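Ethylbenzene dehydrogenase alpha-subunit (PDB 2IVF) is the large, molybdenum-containing subunit of a multi-chain enzyme of the molybdopterin oxidoreductase family, carrying two pterin guanine dinucleotides and an iron-sulfur cluster. Local coordinates at residues F133-L147 with A646-K658. Numbering follows the deposited sequence.
Sequences FNNNLYGDERVKYPL and ADIVLPCAWYYEK. With MD1 (phosphoric acid 4-(2-amino-4-oxo-3,4,5,6,-tetrahydro-pteridin-6-yl)-2-hydroxy-3,4-dimercapto-but-3-en-yl ester guanylate ester), chain N.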
loop_
_atom_site.group_PDB
_atom_site.type_symbol
_atom_site.label_atom_id
_atom_site.label_comp_id
_atom_site.label_asym_id
_atom_site.label_seq_id
_atom_site.Cartn_x
_atom_site.Cartn_y
_atom_site.Cartn_z
ATOM N N PHE A 133 10.948 -3.792 -1.135
ATOM C CA PHE A 133 10.840 -5.227 -1.308
ATOM C C PHE A 133 12.113 -6.020 -0.951
ATOM O O PHE A 133 12.047 -7.167 -0.557
ATOM C CB PHE A 133 10.371 -5.580 -2.738
ATOM C CG PHE A 133 9.912 -6.982 -2.797
ATOM C CD1 PHE A 133 8.698 -7.293 -2.240
ATOM C CD2 PHE A 133 10.723 -7.994 -3.277
ATOM C CE1 PHE A 133 8.258 -8.620 -2.191
ATOM C CE2 PHE A 133 10.291 -9.313 -3.220
ATOM C CZ PHE A 133 9.059 -9.608 -2.663
ATOM N N ASN A 134 13.287 -5.392 -1.004
ATOM C CA ASN A 134 14.474 -6.049 -0.526
ATOM C C ASN A 134 14.302 -6.597 0.890
ATOM O O ASN A 134 14.905 -7.597 1.257
ATOM C CB ASN A 134 15.646 -5.053 -0.552
ATOM C CG ASN A 134 15.560 -3.994 0.571
ATOM O OD1 ASN A 134 15.100 -2.862 0.358
ATOM N ND2 ASN A 134 16.090 -4.342 1.740
ATOM N N ASN A 135 13.440 -5.961 1.693
ATOM C CA ASN A 135 13.207 -6.406 3.061
ATOM C C ASN A 135 12.413 -7.670 3.112
ATOM O O ASN A 135 12.624 -8.482 4.006
ATOM C CB ASN A 135 12.511 -5.302 3.831
ATOM C CG ASN A 135 13.374 -4.081 3.920
ATOM O OD1 ASN A 135 14.381 -4.096 4.621
ATOM N ND2 ASN A 135 13.091 -3.079 3.098
ATOM N N ASN A 136 11.535 -7.863 2.133
ATOM C CA ASN A 136 10.814 -9.130 2.024
ATOM C C ASN A 136 11.758 -10.295 1.767
ATOM O O ASN A 136 11.613 -11.384 2.335
ATOM C CB ASN A 136 9.779 -9.088 0.919
ATOM C CG ASN A 136 8.561 -8.269 1.282
ATOM O OD1 ASN A 136 8.667 -7.070 1.421
ATOM N ND2 ASN A 136 7.393 -8.915 1.395
ATOM N N LEU A 137 12.714 -10.069 0.890
ATOM C CA LEU A 137 13.643 -11.125 0.507
ATOM C C LEU A 137 14.522 -11.613 1.662
ATOM O O LEU A 137 15.045 -12.706 1.613
ATOM C CB LEU A 137 14.511 -10.644 -0.651
ATOM C CG LEU A 137 13.796 -10.307 -1.937
ATOM C CD1 LEU A 137 14.862 -9.891 -3.012
ATOM C CD2 LEU A 137 12.903 -11.444 -2.424
ATOM N N TYR A 138 14.718 -10.815 2.697
ATOM C CA TYR A 138 15.528 -11.262 3.827
ATOM C C TYR A 138 14.721 -11.309 5.105
ATOM O O TYR A 138 15.286 -11.434 6.175
ATOM C CB TYR A 138 16.806 -10.409 3.916
ATOM C CG TYR A 138 17.409 -10.421 2.515
ATOM C CD1 TYR A 138 18.104 -11.544 2.059
ATOM C CD2 TYR A 138 17.181 -9.346 1.607
ATOM C CE1 TYR A 138 18.607 -11.587 0.763
ATOM C CE2 TYR A 138 17.653 -9.365 0.319
ATOM C CZ TYR A 138 18.369 -10.503 -0.107
ATOM O OH TYR A 138 18.838 -10.595 -1.373
ATOM N N GLY A 139 13.393 -11.351 4.980
ATOM C CA GLY A 139 12.543 -11.307 6.147
ATOM C C GLY A 139 12.205 -12.659 6.732
ATOM O O GLY A 139 12.216 -13.686 6.037
ATOM N N ASP A 140 11.872 -12.651 8.020
ATOM C CA ASP A 140 11.596 -13.884 8.727
ATOM C C ASP A 140 10.261 -14.493 8.362
ATOM O O ASP A 140 9.879 -15.523 8.909
ATOM C CB ASP A 140 11.629 -13.638 10.221
ATOM C CG ASP A 140 13.039 -13.446 10.739
ATOM O OD1 ASP A 140 13.972 -14.005 10.152
ATOM O OD2 ASP A 140 13.197 -12.745 11.743
ATOM N N GLU A 141 9.522 -13.843 7.465
ATOM C CA GLU A 141 8.286 -14.451 6.966
ATOM C C GLU A 141 8.562 -15.519 5.942
ATOM O O GLU A 141 7.658 -16.229 5.549
ATOM C CB GLU A 141 7.388 -13.407 6.352
ATOM C CG GLU A 141 7.995 -12.683 5.118
ATOM C CD GLU A 141 8.564 -11.323 5.460
ATOM O OE1 GLU A 141 9.461 -11.258 6.363
ATOM O OE2 GLU A 141 8.127 -10.321 4.805
ATOM N N ARG A 142 9.806 -15.638 5.474
ATOM C CA ARG A 142 10.064 -16.542 4.358
ATOM C C ARG A 142 10.184 -17.990 4.745
ATOM O O ARG A 142 10.811 -18.318 5.740
ATOM C CB ARG A 142 11.337 -16.154 3.642
ATOM C CG ARG A 142 11.264 -14.856 2.974
ATOM C CD ARG A 142 12.434 -14.729 2.006
ATOM N NE ARG A 142 12.215 -15.550 0.830
ATOM C CZ ARG A 142 12.889 -15.436 -0.305
ATOM N NH1 ARG A 142 13.826 -14.525 -0.428
ATOM N NH2 ARG A 142 12.597 -16.240 -1.338
ATOM N N VAL A 143 9.595 -18.842 3.919
ATOM C CA VAL A 143 9.843 -20.255 3.947
ATOM C C VAL A 143 10.896 -20.579 2.871
ATOM O O VAL A 143 10.778 -20.172 1.710
ATOM C CB VAL A 143 8.545 -21.011 3.843
ATOM C CG1 VAL A 143 7.687 -20.622 5.029
ATOM C CG2 VAL A 143 7.788 -20.667 2.587
ATOM N N LYS A 144 11.965 -21.221 3.319
ATOM C CA LYS A 144 13.151 -21.453 2.515
ATOM C C LYS A 144 13.442 -22.932 2.308
ATOM O O LYS A 144 14.290 -23.286 1.470
ATOM C CB LYS A 144 14.366 -20.744 3.168
ATOM C CG LYS A 144 14.346 -19.219 3.003
ATOM C CD LYS A 144 15.573 -18.468 3.646
ATOM C CE LYS A 144 16.019 -19.008 4.983
ATOM N NZ LYS A 144 17.175 -18.226 5.567
ATOM N N TYR A 145 12.742 -23.795 3.039
ATOM C CA TYR A 145 12.927 -25.222 2.928
ATOM C C TYR A 145 11.598 -25.901 2.952
ATOM O O TYR A 145 10.655 -25.397 3.591
ATOM C CB TYR A 145 13.793 -25.790 4.065
ATOM C CG TYR A 145 15.152 -25.185 4.082
ATOM C CD1 TYR A 145 16.152 -25.680 3.279
ATOM C CD2 TYR A 145 15.429 -24.076 4.857
ATOM C CE1 TYR A 145 17.390 -25.092 3.235
ATOM C CE2 TYR A 145 16.682 -23.471 4.818
ATOM C CZ TYR A 145 17.648 -23.995 4.014
ATOM O OH TYR A 145 18.900 -23.451 3.974
ATOM N N PRO A 146 11.508 -27.036 2.280
ATOM C CA PRO A 146 10.235 -27.740 2.348
ATOM C C PRO A 146 9.949 -28.138 3.761
ATOM O O PRO A 146 10.845 -28.627 4.452
ATOM C CB PRO A 146 10.449 -28.965 1.483
ATOM C CG PRO A 146 11.577 -28.627 0.584
ATOM C CD PRO A 146 12.469 -27.726 1.394
ATOM N N LEU A 147 8.719 -27.900 4.186
ATOM C CA LEU A 147 8.283 -28.212 5.539
ATOM C C LEU A 147 7.187 -29.229 5.484
ATOM O O LEU A 147 6.290 -29.136 4.624
ATOM C CB LEU A 147 7.729 -26.942 6.170
ATOM C CG LEU A 147 8.765 -25.838 6.329
ATOM C CD1 LEU A 147 8.052 -24.518 6.823
ATOM C CD2 LEU A 147 9.873 -26.310 7.253
ATOM N N ALA A 646 -1.439 -26.262 6.189
ATOM C CA ALA A 646 -1.034 -27.214 5.181
ATOM C C ALA A 646 -0.338 -28.424 5.788
ATOM O O ALA A 646 0.167 -28.403 6.926
ATOM C CB ALA A 646 -0.095 -26.526 4.179
ATOM N N ASP A 647 -0.311 -29.498 5.020
ATOM C CA ASP A 647 0.447 -30.663 5.357
ATOM C C ASP A 647 1.862 -30.542 4.878
ATOM O O ASP A 647 2.754 -31.075 5.512
ATOM C CB ASP A 647 -0.198 -31.890 4.745
ATOM C CG ASP A 647 -1.638 -32.022 5.150
ATOM O OD1 ASP A 647 -1.944 -31.916 6.369
ATOM O OD2 ASP A 647 -2.458 -32.219 4.243
ATOM N N ILE A 648 2.050 -29.849 3.752
ATOM C CA ILE A 648 3.340 -29.712 3.102
ATOM C C ILE A 648 3.437 -28.275 2.603
ATOM O O ILE A 648 2.510 -27.763 1.966
ATOM C CB ILE A 648 3.467 -30.683 1.877
ATOM C CG1 ILE A 648 3.449 -32.146 2.289
ATOM C CG2 ILE A 648 4.748 -30.375 1.077
ATOM C CD1 ILE A 648 4.617 -32.603 3.154
ATOM N N VAL A 649 4.547 -27.606 2.891
ATOM C CA VAL A 649 4.795 -26.291 2.341
ATOM C C VAL A 649 6.084 -26.381 1.535
ATOM O O VAL A 649 7.125 -26.841 2.057
ATOM C CB VAL A 649 4.892 -25.232 3.447
ATOM C CG1 VAL A 649 5.195 -23.847 2.849
ATOM C CG2 VAL A 649 3.589 -25.212 4.289
ATOM N N LEU A 650 6.005 -25.944 0.265
ATOM C CA LEU A 650 7.118 -26.020 -0.677
ATOM C C LEU A 650 7.663 -24.617 -0.881
ATOM O O LEU A 650 6.890 -23.709 -1.253
ATOM C CB LEU A 650 6.614 -26.521 -2.006
ATOM C CG LEU A 650 6.033 -27.924 -1.999
ATOM C CD1 LEU A 650 5.575 -28.254 -3.389
ATOM C CD2 LEU A 650 7.046 -28.938 -1.475
ATOM N N PRO A 651 8.950 -24.397 -0.612
ATOM C CA PRO A 651 9.436 -22.999 -0.677
ATOM C C PRO A 651 9.700 -22.494 -2.095
ATOM O O PRO A 651 10.325 -23.183 -2.861
ATOM C CB PRO A 651 10.760 -23.052 0.074
ATOM C CG PRO A 651 11.288 -24.426 -0.194
ATOM C CD PRO A 651 10.007 -25.319 -0.208
ATOM N N CYS A 652 9.290 -21.255 -2.392
ATOM C CA CYS A 652 9.415 -20.695 -3.713
ATOM C C CYS A 652 10.269 -19.440 -3.780
ATOM O O CYS A 652 10.470 -18.696 -2.806
ATOM C CB CYS A 652 8.033 -20.391 -4.298
ATOM S SG CYS A 652 7.083 -21.886 -4.465
ATOM N N ALA A 653 10.796 -19.252 -4.976
ATOM C CA ALA A 653 11.591 -18.105 -5.300
ATOM C C ALA A 653 10.644 -16.902 -5.331
ATOM O O ALA A 653 9.488 -17.033 -5.720
ATOM C CB ALA A 653 12.273 -18.341 -6.655
ATOM N N TRP A 654 11.104 -15.729 -4.899
ATOM C CA TRP A 654 10.232 -14.558 -4.858
ATOM C C TRP A 654 10.649 -13.552 -5.953
ATOM O O TRP A 654 11.418 -13.866 -6.852
ATOM C CB TRP A 654 10.308 -13.916 -3.454
ATOM C CG TRP A 654 9.019 -13.428 -2.903
ATOM C CD1 TRP A 654 7.857 -13.203 -3.585
ATOM C CD2 TRP A 654 8.746 -13.097 -1.538
ATOM N NE1 TRP A 654 6.886 -12.782 -2.741
ATOM C CE2 TRP A 654 7.393 -12.728 -1.467
ATOM C CE3 TRP A 654 9.515 -13.101 -0.358
ATOM C CZ2 TRP A 654 6.786 -12.325 -0.280
ATOM C CZ3 TRP A 654 8.911 -12.694 0.836
ATOM C CH2 TRP A 654 7.558 -12.332 0.863
ATOM N N TYR A 655 10.171 -12.320 -5.855
ATOM C CA TYR A 655 10.455 -11.323 -6.898
ATOM C C TYR A 655 11.937 -11.005 -6.855
ATOM O O TYR A 655 12.555 -10.954 -5.775
ATOM C CB TYR A 655 9.593 -10.047 -6.773
ATOM C CG TYR A 655 8.173 -10.341 -6.355
ATOM C CD1 TYR A 655 7.517 -11.514 -6.761
ATOM C CD2 TYR A 655 7.498 -9.480 -5.508
ATOM C CE1 TYR A 655 6.241 -11.786 -6.349
ATOM C CE2 TYR A 655 6.230 -9.751 -5.091
ATOM C CZ TYR A 655 5.618 -10.886 -5.495
ATOM O OH TYR A 655 4.395 -11.117 -5.031
ATOM N N TYR A 656 12.500 -10.830 -8.044
ATOM C CA TYR A 656 13.942 -10.567 -8.252
ATOM C C TYR A 656 14.776 -11.825 -8.217
ATOM O O TYR A 656 15.991 -11.780 -8.487
ATOM C CB TYR A 656 14.576 -9.625 -7.237
ATOM C CG TYR A 656 13.929 -8.302 -6.915
ATOM C CD1 TYR A 656 12.965 -7.717 -7.744
ATOM C CD2 TYR A 656 14.329 -7.612 -5.766
ATOM C CE1 TYR A 656 12.382 -6.498 -7.410
ATOM C CE2 TYR A 656 13.770 -6.420 -5.413
ATOM C CZ TYR A 656 12.799 -5.834 -6.253
ATOM O OH TYR A 656 12.253 -4.633 -5.913
ATOM N N GLU A 657 14.160 -12.951 -7.896
ATOM C CA GLU A 657 14.896 -14.221 -7.681
ATOM C C GLU A 657 14.565 -15.262 -8.739
ATOM O O GLU A 657 14.997 -16.426 -8.657
ATOM C CB GLU A 657 14.559 -14.809 -6.328
ATOM C CG GLU A 657 14.993 -13.960 -5.136
ATOM C CD GLU A 657 14.620 -14.578 -3.804
ATOM O OE1 GLU A 657 13.694 -15.404 -3.781
ATOM O OE2 GLU A 657 15.251 -14.228 -2.773
ATOM N N LYS A 658 13.778 -14.833 -9.728
ATOM C CA LYS A 658 13.342 -15.663 -10.842
ATOM C C LYS A 658 12.923 -14.776 -11.994
ATOM O O LYS A 658 12.375 -13.683 -11.813
ATOM C CB LYS A 658 12.180 -16.546 -10.430
ATOM C CG LYS A 658 10.926 -15.789 -10.055
ATOM C CD LYS A 658 9.943 -16.729 -9.276
ATOM C CE LYS A 658 8.781 -15.870 -8.828
ATOM N NZ LYS A 658 7.872 -16.579 -7.876
HETATM P PB MD1 N . -5.081 -13.839 -2.229
HETATM O O3B MD1 N . -3.981 -12.985 -1.479
HETATM O O1B MD1 N . -4.637 -13.979 -3.639
HETATM O O2B MD1 N . -5.564 -14.985 -1.426
HETATM O O3A MD1 N . -6.300 -12.823 -2.233
HETATM C C10 MD1 N . -6.523 -11.871 -3.296
HETATM C C11 MD1 N . -7.670 -11.014 -2.785
HETATM O O11 MD1 N . -7.025 -10.105 -1.829
HETATM C C12 MD1 N . -8.248 -10.192 -3.906
HETATM S S12 MD1 N . -7.412 -9.959 -5.380
HETATM C C13 MD1 N . -9.445 -9.537 -3.763
HETATM S S13 MD1 N . -10.095 -8.565 -4.980
HETATM C C14 MD1 N . -10.277 -9.651 -2.542
HETATM N N15 MD1 N . -10.561 -8.472 -1.798
HETATM C C16 MD1 N . -11.214 -8.529 -0.594
HETATM C C15 MD1 N . -11.556 -7.328 0.000
HETATM O O14 MD1 N . -11.291 -6.223 -0.545
HETATM N N17 MD1 N . -12.126 -7.442 1.227
HETATM C C17 MD1 N . -12.409 -8.683 1.798
HETATM N N16 MD1 N . -12.992 -8.671 2.988
HETATM N N18 MD1 N . -12.105 -9.829 1.168
HETATM C C20 MD1 N . -11.523 -9.760 -0.011
HETATM N N8 MD1 N . -11.260 -10.914 -0.676
HETATM C C7 MD1 N . -10.563 -11.001 -1.931
HETATM P PA MD1 N . -2.914 -13.334 -0.325
HETATM O O1A MD1 N . -1.831 -12.317 -0.485
HETATM O O2A MD1 N . -3.636 -13.357 0.967
HETATM O "O5'" MD1 N . -2.367 -14.782 -0.638
HETATM C "C5'" MD1 N . -1.506 -14.901 -1.765
HETATM C "C4'" MD1 N . -0.288 -15.633 -1.380
HETATM O "O4'" MD1 N . 0.541 -15.532 -2.531
HETATM C "C1'" MD1 N . 1.872 -15.574 -2.014
HETATM N N9 MD1 N . 2.899 -15.082 -2.943
HETATM C C4 MD1 N . 3.728 -15.883 -3.596
HETATM N N3 MD1 N . 3.806 -17.235 -3.590
HETATM C C2 MD1 N . 4.716 -17.856 -4.340
HETATM N N2 MD1 N . 4.793 -19.213 -4.353
HETATM N N1 MD1 N . 5.616 -17.081 -5.045
HETATM C C6 MD1 N . 5.594 -15.708 -5.094
HETATM O O6 MD1 N . 6.400 -15.116 -5.813
HETATM C C5 MD1 N . 4.597 -15.069 -4.341
HETATM N N7 MD1 N . 4.267 -13.804 -4.106
HETATM C C8 MD1 N . 3.228 -13.828 -3.265
HETATM C "C2'" MD1 N . 1.834 -14.678 -0.780
HETATM O "O2'" MD1 N . 2.871 -14.977 0.187
HETATM C "C3'" MD1 N . 0.410 -14.880 -0.240
HETATM O "O3'" MD1 N . 0.393 -15.688 0.966
#
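Arg142 meets Glu657 end-on, NH1 to OE2 and NH2 to OE1, each 2.8 Å, forming a two-pronged salt bridge. The guanidinium and carboxylate planes lie 28° apart, close to coplanar. Two further bonds fix the pair: Arg142 NH1 also donates to Leu137 O, and Glu657 OE1 also accepts from Trp654 N, on its anti side, across the type II turn Trp654-Glu657, whose own backbone bond is Glu657 N to Trp654 O. Trp654 CE3 lies over the rim of one guanidinium face, the ring inclined 60° to it.

Aromatic contacts centre on Phe133. Its CZ stands over the Trp654 indole in an edge-to-face pair (planes at 83°), and its edge likewise meets the Tyr656 face. Tyr655 CD2 lies over the rim of one Phe133 face, in a near-parallel pair slid so far that the rings barely overlap, while Asn136 CB lies over the other.

Backbone pairing joins the far ends: Leu147 N to Val649 O and Val649 N to Leu147 O, each 2.9 Å, form an antiparallel hydrogen-bonded pair joining strands 147-149 and 648-651, neighbours inside a mixed sheet.

Beyond the cluster, Lys658 NZ donates to guanine O6 of MD1 (2.9 Å). The arrangement thus backs the guanine end of a dinucleotide pocket in a molybdopterin oxidoreductase.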